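Local coordinates for protein neurotoxin (Clostridium botulinum, PDB 2QN0) that is the zinc protease light chain of botulinum neurotoxin serotype C1, a toxin that cleaves SNARE proteins and has dual substrate specificity, at residues N6-S11 with K35-T40; N18-D23 with N42-P47; F94-S99 with D222-L227; N120-N125 with A301-S306; S155-G160 with G187-I192. One frame throughout, in Å; residues are numbered along the deposited sequence.

Contact 1 (N6-S11 with K35-T40)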
# COMPACT_ATOMS: atom_id res chain seq x y z
N ASN A 6 5.32 9.82 13.23
CA ASN A 6 6.66 10.29 13.57
C ASN A 6 7.23 11.22 12.50
O ASN A 6 6.94 11.06 11.32
CB ASN A 6 7.62 9.10 13.76
CG ASN A 6 7.27 8.25 14.96
OD1 ASN A 6 6.84 8.76 16.00
ND2 ASN A 6 7.47 6.94 14.84
N ASN A 7 8.05 12.18 12.93
CA ASN A 7 8.68 13.12 12.01
C ASN A 7 10.17 12.80 11.92
O ASN A 7 10.80 12.47 12.93
CB ASN A 7 8.50 14.56 12.51
CG ASN A 7 7.07 15.03 12.41
OD1 ASN A 7 6.54 15.21 11.31
ND2 ASN A 7 6.42 15.21 13.56
N PHE A 8 10.73 12.91 10.72
CA PHE A 8 12.14 12.59 10.51
C PHE A 8 12.81 13.46 9.47
O PHE A 8 12.16 14.08 8.62
CB PHE A 8 12.30 11.15 10.01
CG PHE A 8 11.74 10.11 10.92
CD1 PHE A 8 12.40 9.76 12.09
CD2 PHE A 8 10.58 9.43 10.58
CE1 PHE A 8 11.92 8.74 12.91
CE2 PHE A 8 10.08 8.41 11.38
CZ PHE A 8 10.75 8.07 12.55
N ASN A 9 14.14 13.48 9.55
CA ASN A 9 15.02 14.13 8.59
C ASN A 9 15.79 12.89 8.19
O ASN A 9 16.10 12.06 9.04
CB ASN A 9 15.98 15.12 9.26
CG ASN A 9 15.28 16.35 9.79
OD1 ASN A 9 14.64 17.08 9.04
ND2 ASN A 9 15.40 16.57 11.09
N TYR A 10 16.11 12.74 6.91
CA TYR A 10 16.83 11.55 6.48
C TYR A 10 18.15 11.40 7.23
O TYR A 10 18.60 10.29 7.50
CB TYR A 10 17.11 11.60 4.98
CG TYR A 10 17.71 10.32 4.45
CD1 TYR A 10 16.95 9.16 4.37
CD2 TYR A 10 19.05 10.26 4.06
CE1 TYR A 10 17.50 7.96 3.93
CE2 TYR A 10 19.62 9.07 3.62
CZ TYR A 10 18.84 7.92 3.55
OH TYR A 10 19.39 6.74 3.12
N SER A 11 18.75 12.54 7.59
CA SER A 11 20.03 12.55 8.30
C SER A 11 19.96 12.20 9.78
O SER A 11 21.00 12.01 10.42
CB SER A 11 20.69 13.92 8.14
OG SER A 11 19.86 14.94 8.68
N LYS A 35 18.74 2.51 5.07
CA LYS A 35 18.24 3.24 6.23
C LYS A 35 16.71 3.26 6.19
O LYS A 35 16.11 3.59 5.17
CB LYS A 35 18.79 4.67 6.24
CG LYS A 35 18.61 5.39 7.57
CD LYS A 35 19.43 6.68 7.61
CE LYS A 35 19.32 7.36 8.96
NZ LYS A 35 20.17 8.58 9.02
N ALA A 36 16.09 2.89 7.31
CA ALA A 36 14.64 2.83 7.43
C ALA A 36 14.10 3.66 8.59
O ALA A 36 14.79 3.85 9.60
CB ALA A 36 14.21 1.37 7.58
N PHE A 37 12.87 4.13 8.46
CA PHE A 37 12.23 4.97 9.47
C PHE A 37 10.83 4.45 9.81
O PHE A 37 10.05 4.12 8.92
CB PHE A 37 12.11 6.40 8.93
CG PHE A 37 13.40 6.95 8.40
CD1 PHE A 37 14.17 7.81 9.17
CD2 PHE A 37 13.86 6.58 7.14
CE1 PHE A 37 15.39 8.30 8.69
CE2 PHE A 37 15.08 7.05 6.65
CZ PHE A 37 15.85 7.92 7.43
N ARG A 38 10.51 4.40 11.10
CA ARG A 38 9.20 3.91 11.54
C ARG A 38 8.18 5.05 11.53
O ARG A 38 8.26 5.97 12.33
CB ARG A 38 9.30 3.32 12.96
CG ARG A 38 8.03 2.60 13.44
CD ARG A 38 7.97 2.53 14.97
NE ARG A 38 9.09 1.79 15.56
CZ ARG A 38 9.15 0.47 15.70
NH1 ARG A 38 8.14 -0.29 15.30
NH2 ARG A 38 10.21 -0.09 16.26
N ILE A 39 7.22 4.97 10.61
CA ILE A 39 6.18 5.99 10.51
C ILE A 39 5.33 5.93 11.78
O ILE A 39 5.10 6.94 12.44
CB ILE A 39 5.28 5.75 9.27
CG1 ILE A 39 6.13 5.86 8.00
CG2 ILE A 39 4.13 6.75 9.25
CD1 ILE A 39 5.36 5.62 6.71
N THR A 40 4.88 4.72 12.10
CA THR A 40 4.09 4.48 13.30
C THR A 40 3.89 2.98 13.43
O THR A 40 3.71 2.29 12.42
CB THR A 40 2.72 5.20 13.27
OG1 THR A 40 2.06 5.02 14.53
CG2 THR A 40 1.84 4.65 12.16
O HOH W 1 17.63 4.74 2.89
O HOH W 2 20.94 3.87 3.50
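N6 meets the carbonyls of R38 and I39 with two donors at once. Its backbone N gives a nearly straight bond to I39 O (3.0 Å, 173° at the hydrogen). The side-chain ND2 bonds R38 O at 2.8 Å; that acceptor lies close to the amide plane of N6, whereas the donor is tilted from the carbonyl plane of R38. R38 O also lies near the plane of the F8 ring, at its edge, 3.2 Å from CE2. At the other end K35, extended beyond CG, carries NZ to Y10 O (2.8 Å), in the plane of that carbonyl; the same ammonium is also hydrogen-bonded to D12 O. Two waters link Y10 OH to the backbone of K35: one accepts from the hydroxyl and donates to K35 O, the other donates to the hydroxyl and accepts from K35 N. Between these polar ends F37 CB lies over one face of F8 in a CH-pi contact, 4.0 Å from the ring centroid, and F37 CZ approaches Y10 CD1 to 3.5 Å. Both ring pairs are oblique. The arrangement is an aromatic cluster of F8, Y10 and F37 joining the irregular segment 6-11, nearly antiparallel, to strand 34-38 of the large mixed sheet, and starting beside the classic beta bulge of I39 and T40, which both face I43.

Contact 2 (N18-D23 with N42-P47); sequences NILYLD and NIWVIP
Strands 19-23 and 43-46 belong to the large mixed sheet of the protease but are not neighbours in it: strand 34-38 runs between them, antiparallel to both. The evidence is the 9.5 Å between their axes, about two strand spacings, and the absence of any hydrogen bond across the pair. At 66° between their N-to-C directions, the local segments also record a strong twist. What meets is side chains reaching over the intervening strand. W44 does most of it, through CH2 and CZ3 of its six-membered ring: CH2 touches L20 CD1 at 3.7 Å, and CZ3 comes to 3.6 Å from N18 O. CG anti to the carbonyl carbon (chi1 -68°) lets these two atoms reach across the middle strand to L20 and N18, and the L20 side chain runs obliquely to the indole. Further along, the CD1 methyls of L22 and I46 come within 4.4 Å. A36 of the middle strand touches L22, W44 and I46, and I152 of strand 146-152 packs on L22 and W44. The touching residues are mostly buried, and their side-chain contacts are apolar; the pair is therefore held by dispersion and burial, while its strand-to-strand hydrogen bonding is made through residues 34-38.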
# COMPACT_ATOMS: atom_id res chain seq x y z
N ASN A 18 13.35 3.74 16.17
CA ASN A 18 12.55 4.22 15.05
C ASN A 18 13.37 4.47 13.79
O ASN A 18 12.82 4.72 12.72
CB ASN A 18 11.81 5.51 15.42
CG ASN A 18 10.79 5.28 16.51
OD1 ASN A 18 10.20 4.21 16.61
ND2 ASN A 18 10.56 6.30 17.33
N ILE A 19 14.69 4.42 13.92
CA ILE A 19 15.59 4.62 12.79
C ILE A 19 16.64 3.52 12.84
O ILE A 19 17.39 3.41 13.81
CB ILE A 19 16.26 6.02 12.83
CG1 ILE A 19 15.18 7.10 12.86
CG2 ILE A 19 17.16 6.20 11.61
CD1 ILE A 19 15.71 8.53 12.80
N LEU A 20 16.67 2.70 11.80
CA LEU A 20 17.59 1.57 11.73
C LEU A 20 18.04 1.33 10.30
O LEU A 20 17.51 1.92 9.36
CB LEU A 20 16.89 0.29 12.20
CG LEU A 20 16.09 0.25 13.49
CD1 LEU A 20 15.26 -1.03 13.55
CD2 LEU A 20 17.03 0.32 14.67
N TYR A 21 19.02 0.45 10.15
CA TYR A 21 19.52 0.04 8.84
C TYR A 21 18.98 -1.37 8.67
O TYR A 21 19.20 -2.22 9.53
CB TYR A 21 21.04 0.04 8.80
CG TYR A 21 21.62 1.41 8.51
CD1 TYR A 21 21.62 1.92 7.21
CD2 TYR A 21 22.14 2.20 9.53
CE1 TYR A 21 22.12 3.19 6.93
CE2 TYR A 21 22.65 3.47 9.26
CZ TYR A 21 22.63 3.96 7.97
OH TYR A 21 23.11 5.22 7.71
N LEU A 22 18.27 -1.61 7.57
CA LEU A 22 17.68 -2.91 7.32
C LEU A 22 18.16 -3.57 6.04
O LEU A 22 18.58 -2.91 5.10
CB LEU A 22 16.15 -2.78 7.24
CG LEU A 22 15.39 -2.18 8.43
CD1 LEU A 22 13.93 -1.98 8.05
CD2 LEU A 22 15.52 -3.08 9.64
N ASP A 23 18.10 -4.90 6.03
CA ASP A 23 18.46 -5.68 4.85
C ASP A 23 17.24 -6.56 4.63
O ASP A 23 17.02 -7.51 5.38
CB ASP A 23 19.68 -6.56 5.10
CG ASP A 23 20.16 -7.26 3.84
OD1 ASP A 23 19.31 -7.55 2.97
OD2 ASP A 23 21.37 -7.53 3.73
N ASN A 42 3.96 -0.75 13.22
CA ASN A 42 4.67 -1.66 12.34
C ASN A 42 4.74 -1.23 10.88
O ASN A 42 4.93 -2.05 9.99
CB ASN A 42 4.05 -3.06 12.45
CG ASN A 42 4.07 -3.59 13.88
OD1 ASN A 42 3.10 -4.19 14.35
ND2 ASN A 42 5.19 -3.39 14.57
N ILE A 43 4.58 0.07 10.64
CA ILE A 43 4.68 0.61 9.28
C ILE A 43 6.01 1.35 9.17
O ILE A 43 6.26 2.30 9.91
CB ILE A 43 3.56 1.62 8.97
CG1 ILE A 43 2.19 0.93 9.06
CG2 ILE A 43 3.76 2.19 7.56
CD1 ILE A 43 1.02 1.89 8.85
N TRP A 44 6.86 0.90 8.25
CA TRP A 44 8.17 1.50 8.05
C TRP A 44 8.31 2.06 6.64
O TRP A 44 7.58 1.67 5.73
CB TRP A 44 9.28 0.46 8.24
CG TRP A 44 9.43 -0.02 9.64
CD1 TRP A 44 8.61 -0.89 10.31
CD2 TRP A 44 10.46 0.35 10.56
NE1 TRP A 44 9.07 -1.08 11.60
CE2 TRP A 44 10.20 -0.33 11.78
CE3 TRP A 44 11.57 1.20 10.48
CZ2 TRP A 44 11.02 -0.18 12.90
CZ3 TRP A 44 12.39 1.34 11.60
CH2 TRP A 44 12.11 0.65 12.79
N VAL A 45 9.24 2.99 6.47
CA VAL A 45 9.50 3.56 5.16
C VAL A 45 11.00 3.55 4.88
O VAL A 45 11.80 3.93 5.74
CB VAL A 45 8.96 5.01 5.04
CG1 VAL A 45 9.57 5.89 6.11
CG2 VAL A 45 9.29 5.56 3.65
N ILE A 46 11.36 3.07 3.70
CA ILE A 46 12.75 3.05 3.23
C ILE A 46 12.67 3.90 1.97
O ILE A 46 12.19 3.43 0.93
CB ILE A 46 13.22 1.63 2.88
CG1 ILE A 46 13.15 0.73 4.12
CG2 ILE A 46 14.65 1.68 2.35
CD1 ILE A 46 13.54 -0.72 3.85
N PRO A 47 13.12 5.16 2.05
CA PRO A 47 13.10 6.13 0.94
C PRO A 47 14.07 5.85 -0.21
O PRO A 47 14.74 6.76 -0.68
CB PRO A 47 13.43 7.46 1.63
CG PRO A 47 13.30 7.18 3.11
CD PRO A 47 13.74 5.76 3.24

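Contact 3 (F94-S99 with D222-L227)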
# COMPACT_ATOMS: atom_id res chain seq x y z
N PHE A 94 0.75 10.77 5.43
CA PHE A 94 0.16 9.96 6.49
C PHE A 94 -0.59 10.85 7.48
O PHE A 94 -1.63 10.47 8.00
CB PHE A 94 1.21 9.12 7.22
CG PHE A 94 1.36 7.73 6.66
CD1 PHE A 94 2.11 7.50 5.52
CD2 PHE A 94 0.71 6.66 7.27
CE1 PHE A 94 2.21 6.22 4.98
CE2 PHE A 94 0.81 5.37 6.74
CZ PHE A 94 1.56 5.15 5.59
N LYS A 95 -0.05 12.04 7.73
CA LYS A 95 -0.73 12.96 8.65
C LYS A 95 -2.08 13.37 8.07
O LYS A 95 -3.07 13.48 8.80
CB LYS A 95 0.14 14.21 8.88
CG LYS A 95 1.40 13.95 9.70
CD LYS A 95 2.20 15.24 9.84
CE LYS A 95 3.49 15.04 10.61
NZ LYS A 95 4.24 16.34 10.70
N ARG A 96 -2.14 13.59 6.76
CA ARG A 96 -3.39 13.98 6.12
C ARG A 96 -4.36 12.81 6.15
O ARG A 96 -5.55 12.98 6.41
CB ARG A 96 -3.14 14.45 4.68
CG ARG A 96 -4.40 14.89 3.94
CD ARG A 96 -4.06 15.81 2.77
NE ARG A 96 -5.09 15.84 1.74
CZ ARG A 96 -6.34 16.25 1.92
NH1 ARG A 96 -6.75 16.66 3.11
NH2 ARG A 96 -7.19 16.24 0.89
N ILE A 97 -3.85 11.61 5.89
CA ILE A 97 -4.70 10.42 5.92
C ILE A 97 -5.28 10.29 7.33
O ILE A 97 -6.46 10.00 7.52
CB ILE A 97 -3.89 9.15 5.57
CG1 ILE A 97 -3.50 9.19 4.09
CG2 ILE A 97 -4.71 7.89 5.87
CD1 ILE A 97 -2.51 8.11 3.67
N ASN A 98 -4.42 10.54 8.32
CA ASN A 98 -4.78 10.44 9.73
C ASN A 98 -5.74 11.52 10.22
O ASN A 98 -6.24 11.46 11.34
CB ASN A 98 -3.50 10.47 10.57
CG ASN A 98 -3.70 9.93 11.98
OD1 ASN A 98 -4.41 8.95 12.18
ND2 ASN A 98 -3.04 10.55 12.95
N SER A 99 -6.01 12.52 9.37
CA SER A 99 -6.90 13.61 9.76
C SER A 99 -8.39 13.26 9.73
O SER A 99 -9.21 14.01 10.25
CB SER A 99 -6.64 14.85 8.88
OG SER A 99 -7.13 14.67 7.56
N ASP A 222 -5.46 13.30 -5.87
CA ASP A 222 -4.83 13.81 -4.66
C ASP A 222 -3.85 12.72 -4.23
O ASP A 222 -4.21 11.54 -4.18
CB ASP A 222 -5.88 14.02 -3.56
CG ASP A 222 -5.30 14.66 -2.31
OD1 ASP A 222 -4.21 14.23 -1.88
OD2 ASP A 222 -5.93 15.57 -1.74
N PRO A 223 -2.60 13.10 -3.93
CA PRO A 223 -1.59 12.13 -3.51
C PRO A 223 -2.03 11.17 -2.40
O PRO A 223 -1.58 10.02 -2.37
CB PRO A 223 -0.43 13.02 -3.07
CG PRO A 223 -0.52 14.16 -4.03
CD PRO A 223 -2.01 14.44 -4.06
N ILE A 224 -2.89 11.61 -1.49
CA ILE A 224 -3.29 10.69 -0.43
C ILE A 224 -4.11 9.52 -0.96
O ILE A 224 -4.06 8.43 -0.40
CB ILE A 224 -4.09 11.36 0.73
CG1 ILE A 224 -5.36 12.03 0.20
CG2 ILE A 224 -3.19 12.33 1.49
CD1 ILE A 224 -6.41 12.24 1.28
N LEU A 225 -4.86 9.73 -2.05
CA LEU A 225 -5.65 8.63 -2.60
C LEU A 225 -4.77 7.64 -3.35
O LEU A 225 -5.06 6.44 -3.37
CB LEU A 225 -6.76 9.16 -3.52
CG LEU A 225 -7.92 9.88 -2.82
CD1 LEU A 225 -9.15 9.85 -3.71
CD2 LEU A 225 -8.25 9.21 -1.49
N ILE A 226 -3.70 8.14 -3.95
CA ILE A 226 -2.77 7.27 -4.66
C ILE A 226 -2.15 6.34 -3.61
O ILE A 226 -2.03 5.13 -3.83
CB ILE A 226 -1.66 8.09 -5.35
CG1 ILE A 226 -2.28 9.01 -6.40
CG2 ILE A 226 -0.64 7.15 -5.98
CD1 ILE A 226 -1.27 9.90 -7.12
N LEU A 227 -1.78 6.91 -2.47
CA LEU A 227 -1.18 6.13 -1.39
C LEU A 227 -2.21 5.23 -0.69
O LEU A 227 -1.96 4.04 -0.48
CB LEU A 227 -0.52 7.06 -0.37
CG LEU A 227 0.07 6.44 0.90
CD1 LEU A 227 1.09 5.37 0.54
CD2 LEU A 227 0.72 7.54 1.75
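R96 and D222 reach toward each other tip to tip, forming a salt bridge with one hydrogen bond, NH2 to OD2 at 3.0 Å and 168° at the hydrogen. OD2 lies close to the guanidinium plane and is met on the syn side but well out of the carboxylate plane; the two flat groups are 27° apart. I224 packs against the same arginine: its CG2 touches R96 CG at 3.7 Å, and CD1 lies over one face of the guanidinium. CG1 of I224 stands between the backbone N and the carbonyl carbon (chi1 58°), the crowded position, and this turns CD1 toward the guanidinium. Next to this polar pair the contact is apolar. I97 CG1 slides past I224 CB at 4.0 Å, and L227 CD2 touches both I97 CD1 and F94 CE1, 3.8 Å from each.

In the next shell, D222 is the N-cap of helix 223-238, OD1 accepting from I224 N at 3.0 Å, so its carboxylate oxygens divide the work between cap and salt bridge. Y393 OH adds a hydrogen bond to OD1, and I395 O accepts from R96 NH1, so a second guanidinium nitrogen is also held. The buried aspartate, near both an arginine and a helix N-terminus, would be expected to favour its ionised form.

Helix 223-238 carries the zinc ligands H229 and H233 in an HExxH pattern, and the L227 side chain is about 11 Å from the zinc ion. The contact joins the start of that helix to residues 94-97 of helix 80-97, whose L93 also touches I224 and L227, while I107 of helix 101-112 packs on F94 and I97.

Contact 4 (N120-N125 with A301-S306)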
# COMPACT_ATOMS: atom_id res chain seq x y z
N ASN A 120 1.35 -21.83 4.50
CA ASN A 120 0.79 -23.15 4.23
C ASN A 120 1.65 -24.31 4.72
O ASN A 120 1.13 -25.33 5.15
CB ASN A 120 0.49 -23.30 2.73
CG ASN A 120 1.75 -23.31 1.88
OD1 ASN A 120 2.57 -22.38 1.92
ND2 ASN A 120 1.92 -24.37 1.08
N ASN A 121 2.97 -24.15 4.66
CA ASN A 121 3.88 -25.22 5.08
C ASN A 121 4.30 -25.21 6.55
O ASN A 121 5.11 -26.04 6.97
CB ASN A 121 5.11 -25.23 4.18
CG ASN A 121 4.81 -25.76 2.79
OD1 ASN A 121 4.21 -26.83 2.65
ND2 ASN A 121 5.23 -25.04 1.77
N THR A 122 3.78 -24.27 7.33
CA THR A 122 4.11 -24.20 8.75
C THR A 122 3.30 -25.26 9.50
O THR A 122 2.10 -25.40 9.27
CB THR A 122 3.76 -22.82 9.34
OG1 THR A 122 4.49 -21.80 8.65
CG2 THR A 122 4.10 -22.77 10.82
N PRO A 123 3.95 -26.03 10.39
CA PRO A 123 3.21 -27.05 11.13
C PRO A 123 2.06 -26.40 11.89
O PRO A 123 2.18 -25.28 12.39
CB PRO A 123 4.27 -27.63 12.06
CG PRO A 123 5.51 -27.52 11.24
CD PRO A 123 5.40 -26.13 10.65
N ILE A 124 0.93 -27.11 11.98
CA ILE A 124 -0.24 -26.59 12.66
C ILE A 124 -0.01 -26.16 14.11
O ILE A 124 -0.69 -25.26 14.62
CB ILE A 124 -1.40 -27.62 12.62
CG1 ILE A 124 -1.83 -27.84 11.17
CG2 ILE A 124 -2.57 -27.13 13.45
CD1 ILE A 124 -2.93 -28.87 11.00
N ASN A 125 0.96 -26.78 14.79
CA ASN A 125 1.22 -26.43 16.19
C ASN A 125 2.32 -25.38 16.35
O ASN A 125 2.77 -25.13 17.47
CB ASN A 125 1.62 -27.68 16.97
CG ASN A 125 2.99 -28.21 16.58
OD1 ASN A 125 3.65 -27.69 15.68
ND2 ASN A 125 3.44 -29.26 17.27
N ALA A 301 -8.14 -20.59 12.90
CA ALA A 301 -8.70 -20.79 14.24
C ALA A 301 -8.24 -22.14 14.78
O ALA A 301 -7.91 -22.27 15.96
CB ALA A 301 -10.23 -20.74 14.18
N LYS A 302 -8.20 -23.15 13.91
CA LYS A 302 -7.76 -24.48 14.30
C LYS A 302 -6.31 -24.42 14.76
O LYS A 302 -5.94 -25.04 15.77
CB LYS A 302 -7.89 -25.45 13.12
CG LYS A 302 -7.32 -26.83 13.38
CD LYS A 302 -7.43 -27.72 12.15
CE LYS A 302 -6.83 -29.09 12.42
NZ LYS A 302 -7.51 -29.77 13.56
N ARG A 303 -5.48 -23.69 14.03
CA ARG A 303 -4.07 -23.55 14.39
C ARG A 303 -3.96 -22.92 15.77
O ARG A 303 -3.19 -23.38 16.61
CB ARG A 303 -3.32 -22.70 13.36
CG ARG A 303 -2.96 -23.42 12.07
CD ARG A 303 -2.34 -22.45 11.06
NE ARG A 303 -1.95 -23.09 9.81
CZ ARG A 303 -0.76 -23.64 9.59
NH1 ARG A 303 0.18 -23.63 10.53
NH2 ARG A 303 -0.49 -24.19 8.41
N LEU A 304 -4.74 -21.86 16.01
CA LEU A 304 -4.70 -21.17 17.29
C LEU A 304 -5.06 -22.07 18.47
O LEU A 304 -4.71 -21.78 19.61
CB LEU A 304 -5.62 -19.94 17.27
CG LEU A 304 -5.15 -18.81 16.34
CD1 LEU A 304 -6.17 -17.68 16.35
CD2 LEU A 304 -3.78 -18.30 16.80
N ASN A 305 -5.76 -23.17 18.19
CA ASN A 305 -6.13 -24.10 19.25
C ASN A 305 -5.08 -25.20 19.37
O ASN A 305 -5.20 -26.09 20.22
CB ASN A 305 -7.48 -24.77 18.95
CG ASN A 305 -8.65 -23.82 19.03
OD1 ASN A 305 -8.75 -23.02 19.95
ND2 ASN A 305 -9.55 -23.91 18.05
N SER A 306 -4.04 -25.13 18.54
CA SER A 306 -3.01 -26.16 18.54
C SER A 306 -1.57 -25.70 18.77
O SER A 306 -0.66 -26.53 18.76
CB SER A 306 -3.05 -26.91 17.20
OG SER A 306 -4.38 -27.23 16.84
O HOH W 3 0.12 -22.81 13.29
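The irregular segment 120-125 passes the C-terminal end of helix 283-304, its backbone coming nearest at N125 and S306, whose CA atoms are 4.8 Å apart. R303 carries the contact: CG is anti to the carbonyl carbon (chi1 -78°), beside the backbone N, and the chain is extended to NE, which carries the guanidinium to T122. There it grips T122 O end-on with both terminal nitrogens, NH1 at 2.9 Å and NH2 at 3.0 Å from that oxygen. The two bonds differ: NH2 lies in the carbonyl plane of T122, with 141° at its hydrogen, whereas NH1 stands well above the plane, with 146°. A water 2.9 Å from R303 NH1 accepts from it and can donate to I124 O, among other acceptors. I124 CG2 rests on S306 CB at 3.8 Å, and its CD1 lies by K302 CE at 4.2 Å. S306 OG turns back to bond K302 O within the helix end, reaching it from the face opposite to N305 N. F186 also touches the R303 side chain. Two N-H groups of one buried arginine thus share a single carbonyl oxygen, so the hold depends on the backbone path of the loop and not on the identity of its side chains.

Contact 5 (S155-G160 with G187-I192); sequences SVIITG and GALSII
Backbone hydrogen bonds give the frame of the contact between S155-T159 and S190-I192. Four of them form the ladder: S190 N bonds S155 O at 3.1 Å, I157 N bonds S190 O, I192 N bonds I157 O, and T159 N closes the series on I192 O at 2.7 Å. S190, I157 and I192 each use both N and O across the gap, as parallel pairing requires, and the strand axes lie 4.6 Å apart with 20° between their directions. CA-H...O contacts fill the spaces between, such as I191 CA on I157 O.

Strands 156-159 and 190-193 are adjacent parallel members of the mixed sheet, with 43-46 on the far side of 156-159 and 169-171 beyond 190-193. The chain returns between them through residues 160-189, which include strand 169-171 and no helix.

The apolar contacts divide by sheet face. On the face of V156, I158, S190 and I192, V156 CG1 meets I192 CD1 at 4.0 Å; E230, L231 and A234 of the zinc-site helix 223-238 pack on I192, whose side chain is about 9 Å from the zinc ion. On the other face I157 CB lies by I191 CG1. T159 CG2 touches I191 CG2 at 3.8 Å.

Polar side chains and water complete the set. T159 OG1 donates to G160 O and is also hydrogen-bonded to S193 OG. One water lies 2.7 Å from both S155 O and A188 O and can donate to either, while S190 OG bonds N237 ND2 of the helix and a second water.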
# COMPACT_ATOMS: atom_id res chain seq x y z
N SER A 155 4.92 -4.76 9.15
CA SER A 155 3.71 -5.30 8.54
C SER A 155 3.64 -4.69 7.14
O SER A 155 3.17 -5.31 6.19
CB SER A 155 2.46 -4.91 9.34
OG SER A 155 2.37 -5.69 10.52
N VAL A 156 4.13 -3.46 7.04
CA VAL A 156 4.15 -2.73 5.77
C VAL A 156 5.44 -1.92 5.65
O VAL A 156 5.84 -1.23 6.59
CB VAL A 156 2.97 -1.74 5.66
CG1 VAL A 156 3.06 -0.98 4.33
CG2 VAL A 156 1.64 -2.48 5.77
N ILE A 157 6.09 -2.03 4.50
CA ILE A 157 7.29 -1.23 4.24
C ILE A 157 7.00 -0.41 2.99
O ILE A 157 6.71 -0.96 1.93
CB ILE A 157 8.53 -2.10 3.94
CG1 ILE A 157 8.89 -2.96 5.16
CG2 ILE A 157 9.72 -1.18 3.59
CD1 ILE A 157 10.09 -3.85 4.93
N ILE A 158 7.04 0.91 3.13
CA ILE A 158 6.82 1.78 1.99
C ILE A 158 8.19 2.14 1.42
O ILE A 158 9.09 2.54 2.17
CB ILE A 158 6.10 3.07 2.40
CG1 ILE A 158 4.69 2.72 2.90
CG2 ILE A 158 6.05 4.05 1.23
CD1 ILE A 158 3.96 3.87 3.51
N THR A 159 8.37 1.97 0.12
CA THR A 159 9.64 2.31 -0.53
C THR A 159 9.36 3.25 -1.68
O THR A 159 8.21 3.53 -2.01
CB THR A 159 10.34 1.07 -1.14
OG1 THR A 159 9.67 0.68 -2.34
CG2 THR A 159 10.35 -0.09 -0.16
N GLY A 160 10.44 3.74 -2.28
CA GLY A 160 10.30 4.61 -3.43
C GLY A 160 9.88 3.73 -4.60
O GLY A 160 9.83 2.51 -4.47
N GLY A 187 -1.88 -13.90 5.83
CA GLY A 187 -1.48 -12.54 5.57
C GLY A 187 0.04 -12.60 5.50
O GLY A 187 0.62 -13.64 5.80
N ALA A 188 0.68 -11.50 5.11
CA ALA A 188 2.13 -11.47 5.01
C ALA A 188 2.60 -10.03 4.90
O ALA A 188 1.81 -9.13 4.64
CB ALA A 188 2.59 -12.25 3.78
N LEU A 189 3.90 -9.82 5.09
CA LEU A 189 4.47 -8.48 4.99
C LEU A 189 4.27 -7.94 3.57
O LEU A 189 4.44 -8.68 2.60
CB LEU A 189 5.97 -8.54 5.31
CG LEU A 189 6.81 -7.27 5.15
CD1 LEU A 189 8.03 -7.35 6.06
CD2 LEU A 189 7.22 -7.09 3.69
N SER A 190 3.90 -6.67 3.47
CA SER A 190 3.70 -6.03 2.17
C SER A 190 4.74 -4.94 1.95
O SER A 190 5.13 -4.25 2.89
CB SER A 190 2.32 -5.36 2.09
OG SER A 190 1.25 -6.29 2.05
N ILE A 191 5.18 -4.80 0.71
CA ILE A 191 6.10 -3.72 0.36
C ILE A 191 5.35 -2.89 -0.68
O ILE A 191 4.88 -3.42 -1.69
CB ILE A 191 7.42 -4.24 -0.26
CG1 ILE A 191 8.27 -4.90 0.83
CG2 ILE A 191 8.18 -3.07 -0.90
CD1 ILE A 191 9.64 -5.38 0.36
N ILE A 192 5.21 -1.60 -0.40
CA ILE A 192 4.53 -0.68 -1.29
C ILE A 192 5.59 0.23 -1.91
O ILE A 192 6.28 0.95 -1.20
CB ILE A 192 3.53 0.21 -0.52
CG1 ILE A 192 2.40 -0.64 0.06
CG2 ILE A 192 2.98 1.30 -1.44
CD1 ILE A 192 1.41 0.14 0.92
O HOH W 4 0.35 -5.83 4.40
O HOH W 5 1.15 -7.10 6.33

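In the fold
Contacts 1, 2 and 5 share one mixed sheet: contact 2 spans strand 34-38 of contact 1, and its strand 43-46 pairs with strand 156-159 of contact 5 through probable hydrogen bonds, W44 O to I158 N and I46 N to I158 O. Contacts 2, 3 and 5 are buried, contacts 1 and 4 only partly so. F94 of contact 3 touches I39, I43 and I158; helix 223-238 starts in contact 3 and covers I192 of contact 5. Chemistry follows place: a backbone ladder in contact 5, apolar side chains in contact 2, a buried salt bridge in contact 3, an aromatic cluster flanked by direct and water-bridged bonds in contact 1, and, standing apart, an arginine on a carbonyl in contact 4.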